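Local atomic coordinates of periplasmic sugar-binding protein (Chloroflexus aurantiacus, PDB entry 4RXU), a protein that binds beta-D-glucopyranose in the cleft between its two lobes, probably as the periplasmic sugar receptor of an ABC-type transporter. Residues 286-291 against 361-366; 248-251 against 255-258; 258-263 against 272-277; 135-140 against 338-343. One frame throughout, in Å; residues are numbered along the deposited sequence.

In the fold
Contacts 2, 3 and 4 lie in the interior, while contact 1 is partly buried and has a watered flank near the C-terminus. Contacts 2 and 3 hold the same helix, 253-264, against strand 269-274 and the end of its neighbour 246-249; their centres are about 4 Å apart and both include Ala-258. Contact 4 presses a different helix, 135-148, on the long strand 332-343, and meets contact 3 where Gln-277 touches Val-138. The chemistry follows the position. Alanine serves all three buried contacts, joined by proline and threonine in contact 2, valine in contacts 3 and 4 and the Tyr-272 ring in contact 3, whereas contact 1 combines one isoleucine plug with water bridges. Hydrogen bonds of Tyr-272 with Arg-291 and of Asp-261 with Tyr-286 tie contact 3 to contact 1.

Contact 1. Residues 286-291 against 361-366; sequences YIIDGR and SDFTNL
Ile-288 pushes its side chain against residues 363-366 and carries nearly all of the close packing. Its CG2 methyl rests on the backbone carbonyls, 3.2 Å from Asn-365 O and somewhat farther from that of Thr-364. The other branch meets mainly apolar groups: CD1 of Ile-288 sits 3.8 Å from CB of Phe-363 and 3.9 Å from CD1 of Leu-366. With CG1 anti to the carbonyl carbon (chi1 -68°), this branch is sent toward Phe-363 and Leu-366, while CG2, anti to the backbone N, falls over the carbonyls. Cut back to an alanine here, the side chain would lose both branches, and a gap is likely to open before Phe-363 and Leu-366. The helix closes just beyond in a Schellman motif, with Gly-290 at a positive phi that glycine accepts easily. Past the isoleucine the contact turns polar and loose. One water donates to Asp-289 OD1 and accepts from Asn-365 ND2 at 3.2 Å; a second links the same oxygen, which Gln-285 NE2 also holds, to Thr-364 OG1. Short polar side chains suit this exposed flank, while on the buried side Phe-363 and Leu-366 both pack on Ile-353 of helix 348-354.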
# COMPACT_ATOMS: atom_id res chain seq x y z
N TYR A 286 18.21 3.91 -0.43
CA TYR A 286 18.48 3.01 -1.57
C TYR A 286 18.33 3.71 -2.91
O TYR A 286 19.12 3.46 -3.81
CB TYR A 286 17.58 1.78 -1.58
CG TYR A 286 18.09 0.56 -0.84
CD1 TYR A 286 18.83 0.66 0.35
CD2 TYR A 286 17.77 -0.73 -1.28
CE1 TYR A 286 19.27 -0.48 1.01
CE2 TYR A 286 18.19 -1.87 -0.62
CZ TYR A 286 18.95 -1.74 0.52
OH TYR A 286 19.36 -2.87 1.16
N ILE A 287 17.31 4.55 -3.06
CA ILE A 287 17.11 5.26 -4.32
C ILE A 287 18.28 6.20 -4.59
O ILE A 287 18.86 6.19 -5.68
CB ILE A 287 15.78 6.03 -4.34
CG1 ILE A 287 14.62 5.02 -4.40
CG2 ILE A 287 15.71 6.97 -5.54
CD1 ILE A 287 13.26 5.60 -4.12
N ILE A 288 18.68 6.94 -3.57
CA ILE A 288 19.85 7.83 -3.70
C ILE A 288 21.08 7.03 -4.15
O ILE A 288 21.81 7.45 -5.07
CB ILE A 288 20.15 8.56 -2.37
CG1 ILE A 288 19.04 9.56 -2.06
CG2 ILE A 288 21.51 9.24 -2.46
CD1 ILE A 288 19.05 10.10 -0.66
N ASP A 289 21.27 5.87 -3.52
CA ASP A 289 22.45 5.05 -3.71
C ASP A 289 22.38 4.10 -4.91
O ASP A 289 23.31 3.32 -5.13
CB ASP A 289 22.72 4.22 -2.47
CG ASP A 289 23.11 5.05 -1.26
OD1 ASP A 289 23.49 6.22 -1.39
OD2 ASP A 289 23.04 4.51 -0.15
N GLY A 290 21.29 4.16 -5.67
CA GLY A 290 21.17 3.36 -6.88
C GLY A 290 20.81 1.90 -6.67
O GLY A 290 21.10 1.07 -7.51
N ARG A 291 20.18 1.60 -5.54
CA ARG A 291 19.83 0.22 -5.18
C ARG A 291 18.35 -0.08 -5.30
O ARG A 291 17.97 -1.24 -5.34
CB ARG A 291 20.27 -0.11 -3.76
CG ARG A 291 21.75 0.13 -3.49
CD ARG A 291 22.21 -0.63 -2.28
NE ARG A 291 22.23 -2.03 -2.65
CZ ARG A 291 22.14 -3.05 -1.80
NH1 ARG A 291 22.01 -2.85 -0.50
NH2 ARG A 291 22.16 -4.28 -2.29
N SER A 361 18.45 16.34 6.15
CA SER A 361 19.44 15.76 7.05
C SER A 361 19.17 14.29 7.39
O SER A 361 20.03 13.62 7.98
CB SER A 361 19.52 16.56 8.34
OG SER A 361 18.28 16.49 9.02
N ASP A 362 18.00 13.78 7.01
CA ASP A 362 17.69 12.36 7.20
C ASP A 362 18.51 11.45 6.30
O ASP A 362 18.53 10.24 6.52
CB ASP A 362 16.24 12.06 6.84
CG ASP A 362 15.22 12.72 7.76
OD1 ASP A 362 15.59 13.38 8.77
OD2 ASP A 362 14.01 12.58 7.43
N PHE A 363 19.09 12.02 5.25
CA PHE A 363 19.73 11.25 4.19
C PHE A 363 21.15 11.66 3.93
O PHE A 363 21.55 12.79 4.22
CB PHE A 363 18.93 11.40 2.89
CG PHE A 363 17.47 11.06 3.08
CD1 PHE A 363 17.10 9.76 3.37
CD2 PHE A 363 16.49 12.03 3.10
CE1 PHE A 363 15.78 9.43 3.61
CE2 PHE A 363 15.17 11.72 3.35
CZ PHE A 363 14.81 10.42 3.61
N THR A 364 21.88 10.73 3.36
CA THR A 364 23.23 11.01 2.89
C THR A 364 23.20 11.18 1.38
O THR A 364 22.58 10.41 0.61
CB THR A 364 24.25 9.95 3.34
OG1 THR A 364 23.92 8.70 2.76
CG2 THR A 364 24.21 9.80 4.85
N ASN A 365 23.86 12.24 0.94
CA ASN A 365 24.09 12.47 -0.48
C ASN A 365 22.84 12.64 -1.35
O ASN A 365 22.78 12.23 -2.50
CB ASN A 365 25.00 11.42 -1.08
CG ASN A 365 25.55 11.88 -2.39
OD1 ASN A 365 25.88 13.07 -2.55
ND2 ASN A 365 25.60 11.00 -3.35
N LEU A 366 21.88 13.32 -0.79
CA LEU A 366 20.67 13.64 -1.49
C LEU A 366 21.00 14.58 -2.66
O LEU A 366 21.60 15.63 -2.45
CB LEU A 366 19.76 14.33 -0.50
CG LEU A 366 18.41 14.79 -0.98
CD1 LEU A 366 17.57 13.61 -1.41
CD2 LEU A 366 17.80 15.50 0.21
O HOH W 1 25.08 7.88 -2.99
O HOH W 2 24.94 7.76 0.48

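Contact 2. Residues 248-251 against 255-258; sequences ILAP and TARA
Ala-250 aims its methyl at helix 253-264, where Ala-256 receives it nearly on the backbone. The Ala-250 CB lies 3.6 Å from CA of Ala-256, almost the same as its distance to that residue's CB, so the methyl meets the helix surface itself. The CA atoms of the pair are only 5.0 Å apart, and alanine suits both places, since the short distance between the backbones is filled by one methyl from each side. Beside this pair, the ring of Pro-251 and the side chain of Thr-255 cross at about a right angle. The ring presents its CD and CG to the hydroxyl oxygen, with CD of Pro-251 3.4 Å from OG1 of Thr-255. OG1 stands between the backbone N and the carbonyl carbon (chi1 63°), which brings it round to the proline. This approach is packing: the hydroxyl's hydrogen bond goes to OD1 of Asn-252, a residue of the glucose pocket. The pairs thus close the sharp junction of a beta-alpha-beta unit, in which strand 246-249 ends and helix 253-264 starts after a few residues. Pro-251 has no N-H to satisfy in this buried turn, and its ring, about 7 Å from the bound sugar, also touches Trp-222, another pocket residue. Its carbonyl oxygen accepts hydrogen bonds from the side-chain amides of Gln-277 and Gln-142, while the oxygen of Ala-250 is taken by the hydroxyl of Thr-275.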
# COMPACT_ATOMS: atom_id res chain seq x y z
N ILE A 248 11.46 -5.79 -11.94
CA ILE A 248 10.90 -6.33 -10.71
C ILE A 248 9.77 -5.42 -10.22
O ILE A 248 9.97 -4.25 -9.91
CB ILE A 248 11.94 -6.42 -9.59
CG1 ILE A 248 13.16 -7.25 -10.04
CG2 ILE A 248 11.30 -6.97 -8.31
CD1 ILE A 248 14.38 -7.07 -9.17
N LEU A 249 8.56 -5.99 -10.18
CA LEU A 249 7.38 -5.31 -9.62
C LEU A 249 7.35 -5.63 -8.14
O LEU A 249 6.78 -6.64 -7.74
CB LEU A 249 6.09 -5.79 -10.29
CG LEU A 249 4.84 -5.06 -9.75
CD1 LEU A 249 4.76 -3.62 -10.27
CD2 LEU A 249 3.61 -5.84 -10.12
N ALA A 250 8.02 -4.81 -7.33
CA ALA A 250 7.98 -5.00 -5.86
C ALA A 250 6.88 -4.09 -5.34
O ALA A 250 6.78 -2.92 -5.75
CB ALA A 250 9.33 -4.65 -5.23
N PRO A 251 6.04 -4.60 -4.40
CA PRO A 251 4.80 -3.86 -4.11
C PRO A 251 4.95 -2.72 -3.11
O PRO A 251 4.16 -1.80 -3.14
CB PRO A 251 3.86 -4.96 -3.58
CG PRO A 251 4.79 -5.96 -2.97
CD PRO A 251 5.99 -5.97 -3.87
N THR A 255 9.59 -4.50 1.11
CA THR A 255 9.71 -5.70 0.29
C THR A 255 10.63 -5.47 -0.92
O THR A 255 11.37 -6.37 -1.32
CB THR A 255 8.33 -6.25 -0.15
OG1 THR A 255 7.64 -5.30 -0.99
CG2 THR A 255 7.46 -6.65 1.04
N ALA A 256 10.61 -4.25 -1.48
CA ALA A 256 11.54 -3.87 -2.55
C ALA A 256 13.00 -4.02 -2.13
O ALA A 256 13.83 -4.52 -2.90
CB ALA A 256 11.27 -2.46 -3.01
N ARG A 257 13.34 -3.57 -0.92
CA ARG A 257 14.72 -3.65 -0.48
C ARG A 257 15.11 -5.10 -0.29
O ARG A 257 16.22 -5.49 -0.64
CB ARG A 257 14.93 -2.83 0.79
CG ARG A 257 14.71 -1.33 0.58
CD ARG A 257 15.29 -0.50 1.72
NE ARG A 257 14.86 -0.99 3.05
CZ ARG A 257 13.67 -0.76 3.59
NH1 ARG A 257 12.79 0.00 2.95
NH2 ARG A 257 13.35 -1.31 4.79
N ALA A 258 14.20 -5.90 0.28
CA ALA A 258 14.48 -7.33 0.51
C ALA A 258 14.74 -8.04 -0.81
O ALA A 258 15.69 -8.81 -0.95
CB ALA A 258 13.30 -7.98 1.22

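Contact 3. Residues 258-263 against 272-277; sequences AIADAF and YFVTGQ
Tyr-272 holds its CG between the backbone N and the carbonyl carbon (chi1 65°), and this lifts the ring from the strand toward Ala-260 and Phe-263 on the helix. Phe-263 turns the other way: with CG opposite its carbonyl carbon (chi1 -83°), its ring leads away, so that only CB faces the tyrosine, 4.1 Å from CD2 of Tyr-272. The far end of the tyrosine lies by Ala-260, whose CB is 3.8 Å from CE1 of Tyr-272 and 3.6 Å from its OH. The same methyl also touches CG1 of Val-274, more loosely, at 4.3 Å. Alanine suits this place because its single carbon fits between a ring and a branched valine. The tyrosine hydroxyl is hydrogen-bonded to the carbonyl oxygen of Arg-291; a phenylalanine in its place would probably leave that oxygen without this mate and lose the touch of OH on Ala-260. The displaced ring of Phe-263 packs edge-to-face with Tyr-158 of strand 155-159. Helix 258-263 and strand 272-274 run antiparallel, their axes 9.8 Å apart at 175°, as expected for the returning helix of a beta-alpha-beta crossover in a lobe of a periplasmic binding protein.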
# COMPACT_ATOMS: atom_id res chain seq x y z
N ALA A 258 14.20 -5.90 0.28
CA ALA A 258 14.48 -7.33 0.51
C ALA A 258 14.74 -8.04 -0.81
O ALA A 258 15.69 -8.81 -0.95
CB ALA A 258 13.30 -7.98 1.22
N ILE A 259 13.90 -7.75 -1.79
CA ILE A 259 13.99 -8.36 -3.11
C ILE A 259 15.21 -7.85 -3.86
O ILE A 259 16.00 -8.64 -4.42
CB ILE A 259 12.68 -8.11 -3.92
CG1 ILE A 259 11.51 -8.86 -3.25
CG2 ILE A 259 12.86 -8.54 -5.37
CD1 ILE A 259 10.13 -8.36 -3.62
N ALA A 260 15.41 -6.54 -3.83
CA ALA A 260 16.62 -5.95 -4.40
C ALA A 260 17.89 -6.56 -3.81
O ALA A 260 18.85 -6.83 -4.54
CB ALA A 260 16.62 -4.44 -4.22
N ASP A 261 17.89 -6.81 -2.51
CA ASP A 261 19.05 -7.43 -1.84
C ASP A 261 19.36 -8.80 -2.43
O ASP A 261 20.52 -9.14 -2.67
CB ASP A 261 18.85 -7.55 -0.32
CG ASP A 261 18.87 -6.22 0.41
OD1 ASP A 261 19.25 -5.17 -0.17
OD2 ASP A 261 18.46 -6.25 1.61
N ALA A 262 18.32 -9.58 -2.68
CA ALA A 262 18.52 -10.90 -3.33
C ALA A 262 19.05 -10.79 -4.76
O ALA A 262 19.99 -11.51 -5.15
CB ALA A 262 17.20 -11.67 -3.32
N PHE A 263 18.42 -9.92 -5.55
CA PHE A 263 18.81 -9.73 -6.95
C PHE A 263 20.21 -9.12 -7.09
O PHE A 263 20.96 -9.51 -7.99
CB PHE A 263 17.77 -8.88 -7.68
CG PHE A 263 16.58 -9.68 -8.18
CD1 PHE A 263 15.60 -10.14 -7.31
CD2 PHE A 263 16.47 -10.00 -9.52
CE1 PHE A 263 14.51 -10.87 -7.78
CE2 PHE A 263 15.38 -10.72 -10.00
CZ PHE A 263 14.40 -11.16 -9.12
N TYR A 272 19.10 -4.49 -12.51
CA TYR A 272 17.70 -4.66 -12.18
C TYR A 272 17.05 -3.30 -11.99
O TYR A 272 17.68 -2.32 -11.54
CB TYR A 272 17.47 -5.54 -10.95
CG TYR A 272 17.99 -4.95 -9.66
CD1 TYR A 272 17.22 -4.05 -8.92
CD2 TYR A 272 19.23 -5.33 -9.16
CE1 TYR A 272 17.72 -3.50 -7.74
CE2 TYR A 272 19.74 -4.79 -7.98
CZ TYR A 272 18.99 -3.87 -7.28
OH TYR A 272 19.51 -3.35 -6.11
N PHE A 273 15.77 -3.26 -12.38
CA PHE A 273 14.86 -2.15 -12.14
C PHE A 273 13.82 -2.64 -11.15
O PHE A 273 13.23 -3.70 -11.34
CB PHE A 273 14.22 -1.72 -13.45
CG PHE A 273 15.20 -1.17 -14.44
CD1 PHE A 273 15.87 -2.01 -15.32
CD2 PHE A 273 15.47 0.18 -14.47
CE1 PHE A 273 16.79 -1.50 -16.22
CE2 PHE A 273 16.39 0.69 -15.36
CZ PHE A 273 17.04 -0.15 -16.24
N VAL A 274 13.62 -1.92 -10.05
CA VAL A 274 12.71 -2.37 -9.01
C VAL A 274 11.87 -1.20 -8.48
O VAL A 274 12.36 -0.08 -8.27
CB VAL A 274 13.42 -3.06 -7.82
CG1 VAL A 274 14.35 -2.11 -7.07
CG2 VAL A 274 12.39 -3.71 -6.89
N THR A 275 10.60 -1.51 -8.25
CA THR A 275 9.60 -0.55 -7.83
C THR A 275 9.41 -0.59 -6.33
O THR A 275 10.04 -1.37 -5.64
CB THR A 275 8.26 -0.82 -8.55
OG1 THR A 275 7.76 -2.10 -8.16
CG2 THR A 275 8.43 -0.77 -10.02
N GLY A 276 8.55 0.29 -5.82
CA GLY A 276 8.18 0.31 -4.40
C GLY A 276 7.12 1.35 -4.13
O GLY A 276 6.56 1.94 -5.03
N GLN A 277 6.79 1.52 -2.85
CA GLN A 277 5.93 2.61 -2.42
C GLN A 277 6.08 2.84 -0.93
O GLN A 277 6.48 1.93 -0.21
CB GLN A 277 4.45 2.35 -2.73
CG GLN A 277 3.81 1.28 -1.86
CD GLN A 277 2.35 1.10 -2.18
OE1 GLN A 277 1.55 2.02 -2.00
NE2 GLN A 277 1.99 -0.07 -2.67

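Contact 4. Residues 135-140 against 338-343; sequences SIAVGA and SPVVTV
Val-340 sets its two methyls against the first turn of helix 135-148, where Val-138 and Ala-137 meet them. CG2 of Val-138 fits against both branches, 3.8 Å from CG2 and 3.8 Å from CG1 of Val-340, and the two side chains cross at about a right angle. On the helix's next residue back, the CB of Ala-137 comes within 4.1 Å of the same CG2 of Val-340, a looser touch. Because Val-340 has CG1 anti to its carbonyl carbon (chi1 -55°), CG2 stands between the backbone N and that carbon and also approaches the chain of the helix, 3.8 Å from N of Val-138. Branched valines give width close to the backbone, and alanine lets the strand come near. In the second shell, Gln-141 fixes the strand to the helix, its NE2 bound to the oxygen of Val-340 and its OE1 to the hydroxyl of Thr-342, while Asp-134 accepts from the N of Ala-137 at the helix start. Lys-298, a residue of the glucose pocket, touches both valines, and Val-138 also packs on Gln-277. The helix thus lies over strand 332-343, which runs parallel to strand 129-133 and antiparallel to strand 295-298, while Ser-135 touches helix 167-185.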
# COMPACT_ATOMS: atom_id res chain seq x y z
N SER A 135 -4.97 3.88 -5.08
CA SER A 135 -4.18 2.65 -5.13
C SER A 135 -4.01 2.04 -6.52
O SER A 135 -2.96 1.44 -6.82
CB SER A 135 -4.75 1.59 -4.20
OG SER A 135 -4.66 2.00 -2.84
N ILE A 136 -5.02 2.18 -7.37
CA ILE A 136 -4.87 1.72 -8.76
C ILE A 136 -3.70 2.48 -9.42
O ILE A 136 -2.85 1.89 -10.13
CB ILE A 136 -6.19 1.90 -9.55
CG1 ILE A 136 -7.25 0.88 -9.07
CG2 ILE A 136 -5.99 1.79 -11.06
CD1 ILE A 136 -7.02 -0.56 -9.49
N ALA A 137 -3.66 3.79 -9.20
CA ALA A 137 -2.60 4.61 -9.75
C ALA A 137 -1.23 4.22 -9.18
O ALA A 137 -0.25 4.27 -9.90
CB ALA A 137 -2.88 6.10 -9.51
N VAL A 138 -1.16 3.83 -7.90
CA VAL A 138 0.12 3.31 -7.37
C VAL A 138 0.63 2.14 -8.24
O VAL A 138 1.80 2.14 -8.69
CB VAL A 138 -0.02 2.81 -5.92
CG1 VAL A 138 1.25 2.13 -5.46
CG2 VAL A 138 -0.40 3.95 -5.01
N GLY A 139 -0.21 1.14 -8.48
CA GLY A 139 0.24 -0.02 -9.26
C GLY A 139 0.56 0.34 -10.69
O GLY A 139 1.52 -0.15 -11.23
N ALA A 140 -0.27 1.19 -11.29
CA ALA A 140 -0.05 1.66 -12.66
C ALA A 140 1.30 2.37 -12.75
O ALA A 140 2.06 2.12 -13.67
CB ALA A 140 -1.17 2.58 -13.13
N SER A 338 -6.73 10.75 -2.30
CA SER A 338 -5.53 11.59 -2.39
C SER A 338 -4.59 11.02 -3.45
O SER A 338 -4.55 9.79 -3.59
CB SER A 338 -4.80 11.62 -1.01
OG SER A 338 -5.31 12.67 -0.27
N PRO A 339 -3.87 11.88 -4.19
CA PRO A 339 -3.03 11.33 -5.25
C PRO A 339 -1.69 10.79 -4.79
O PRO A 339 -1.25 10.99 -3.64
CB PRO A 339 -2.81 12.53 -6.18
CG PRO A 339 -2.93 13.71 -5.33
CD PRO A 339 -4.00 13.34 -4.33
N VAL A 340 -1.04 10.13 -5.73
CA VAL A 340 0.25 9.50 -5.48
C VAL A 340 1.25 9.91 -6.58
O VAL A 340 0.85 10.20 -7.72
CB VAL A 340 0.14 7.96 -5.36
CG1 VAL A 340 -0.87 7.61 -4.28
CG2 VAL A 340 -0.21 7.30 -6.69
N VAL A 341 2.54 9.93 -6.24
CA VAL A 341 3.56 10.51 -7.11
C VAL A 341 4.77 9.61 -7.20
O VAL A 341 5.30 9.15 -6.19
CB VAL A 341 4.00 11.90 -6.57
CG1 VAL A 341 5.15 12.50 -7.37
CG2 VAL A 341 2.82 12.83 -6.61
N THR A 342 5.24 9.37 -8.41
CA THR A 342 6.45 8.60 -8.58
C THR A 342 7.70 9.40 -8.21
O THR A 342 7.92 10.50 -8.70
CB THR A 342 6.59 8.09 -10.01
OG1 THR A 342 5.62 7.07 -10.23
CG2 THR A 342 7.99 7.51 -10.25
N VAL A 343 8.51 8.79 -7.35
CA VAL A 343 9.76 9.39 -6.91
C VAL A 343 10.95 8.54 -7.34
O VAL A 343 11.03 7.34 -7.04
CB VAL A 343 9.76 9.65 -5.40
CG1 VAL A 343 11.13 10.14 -4.95
CG2 VAL A 343 8.66 10.67 -5.10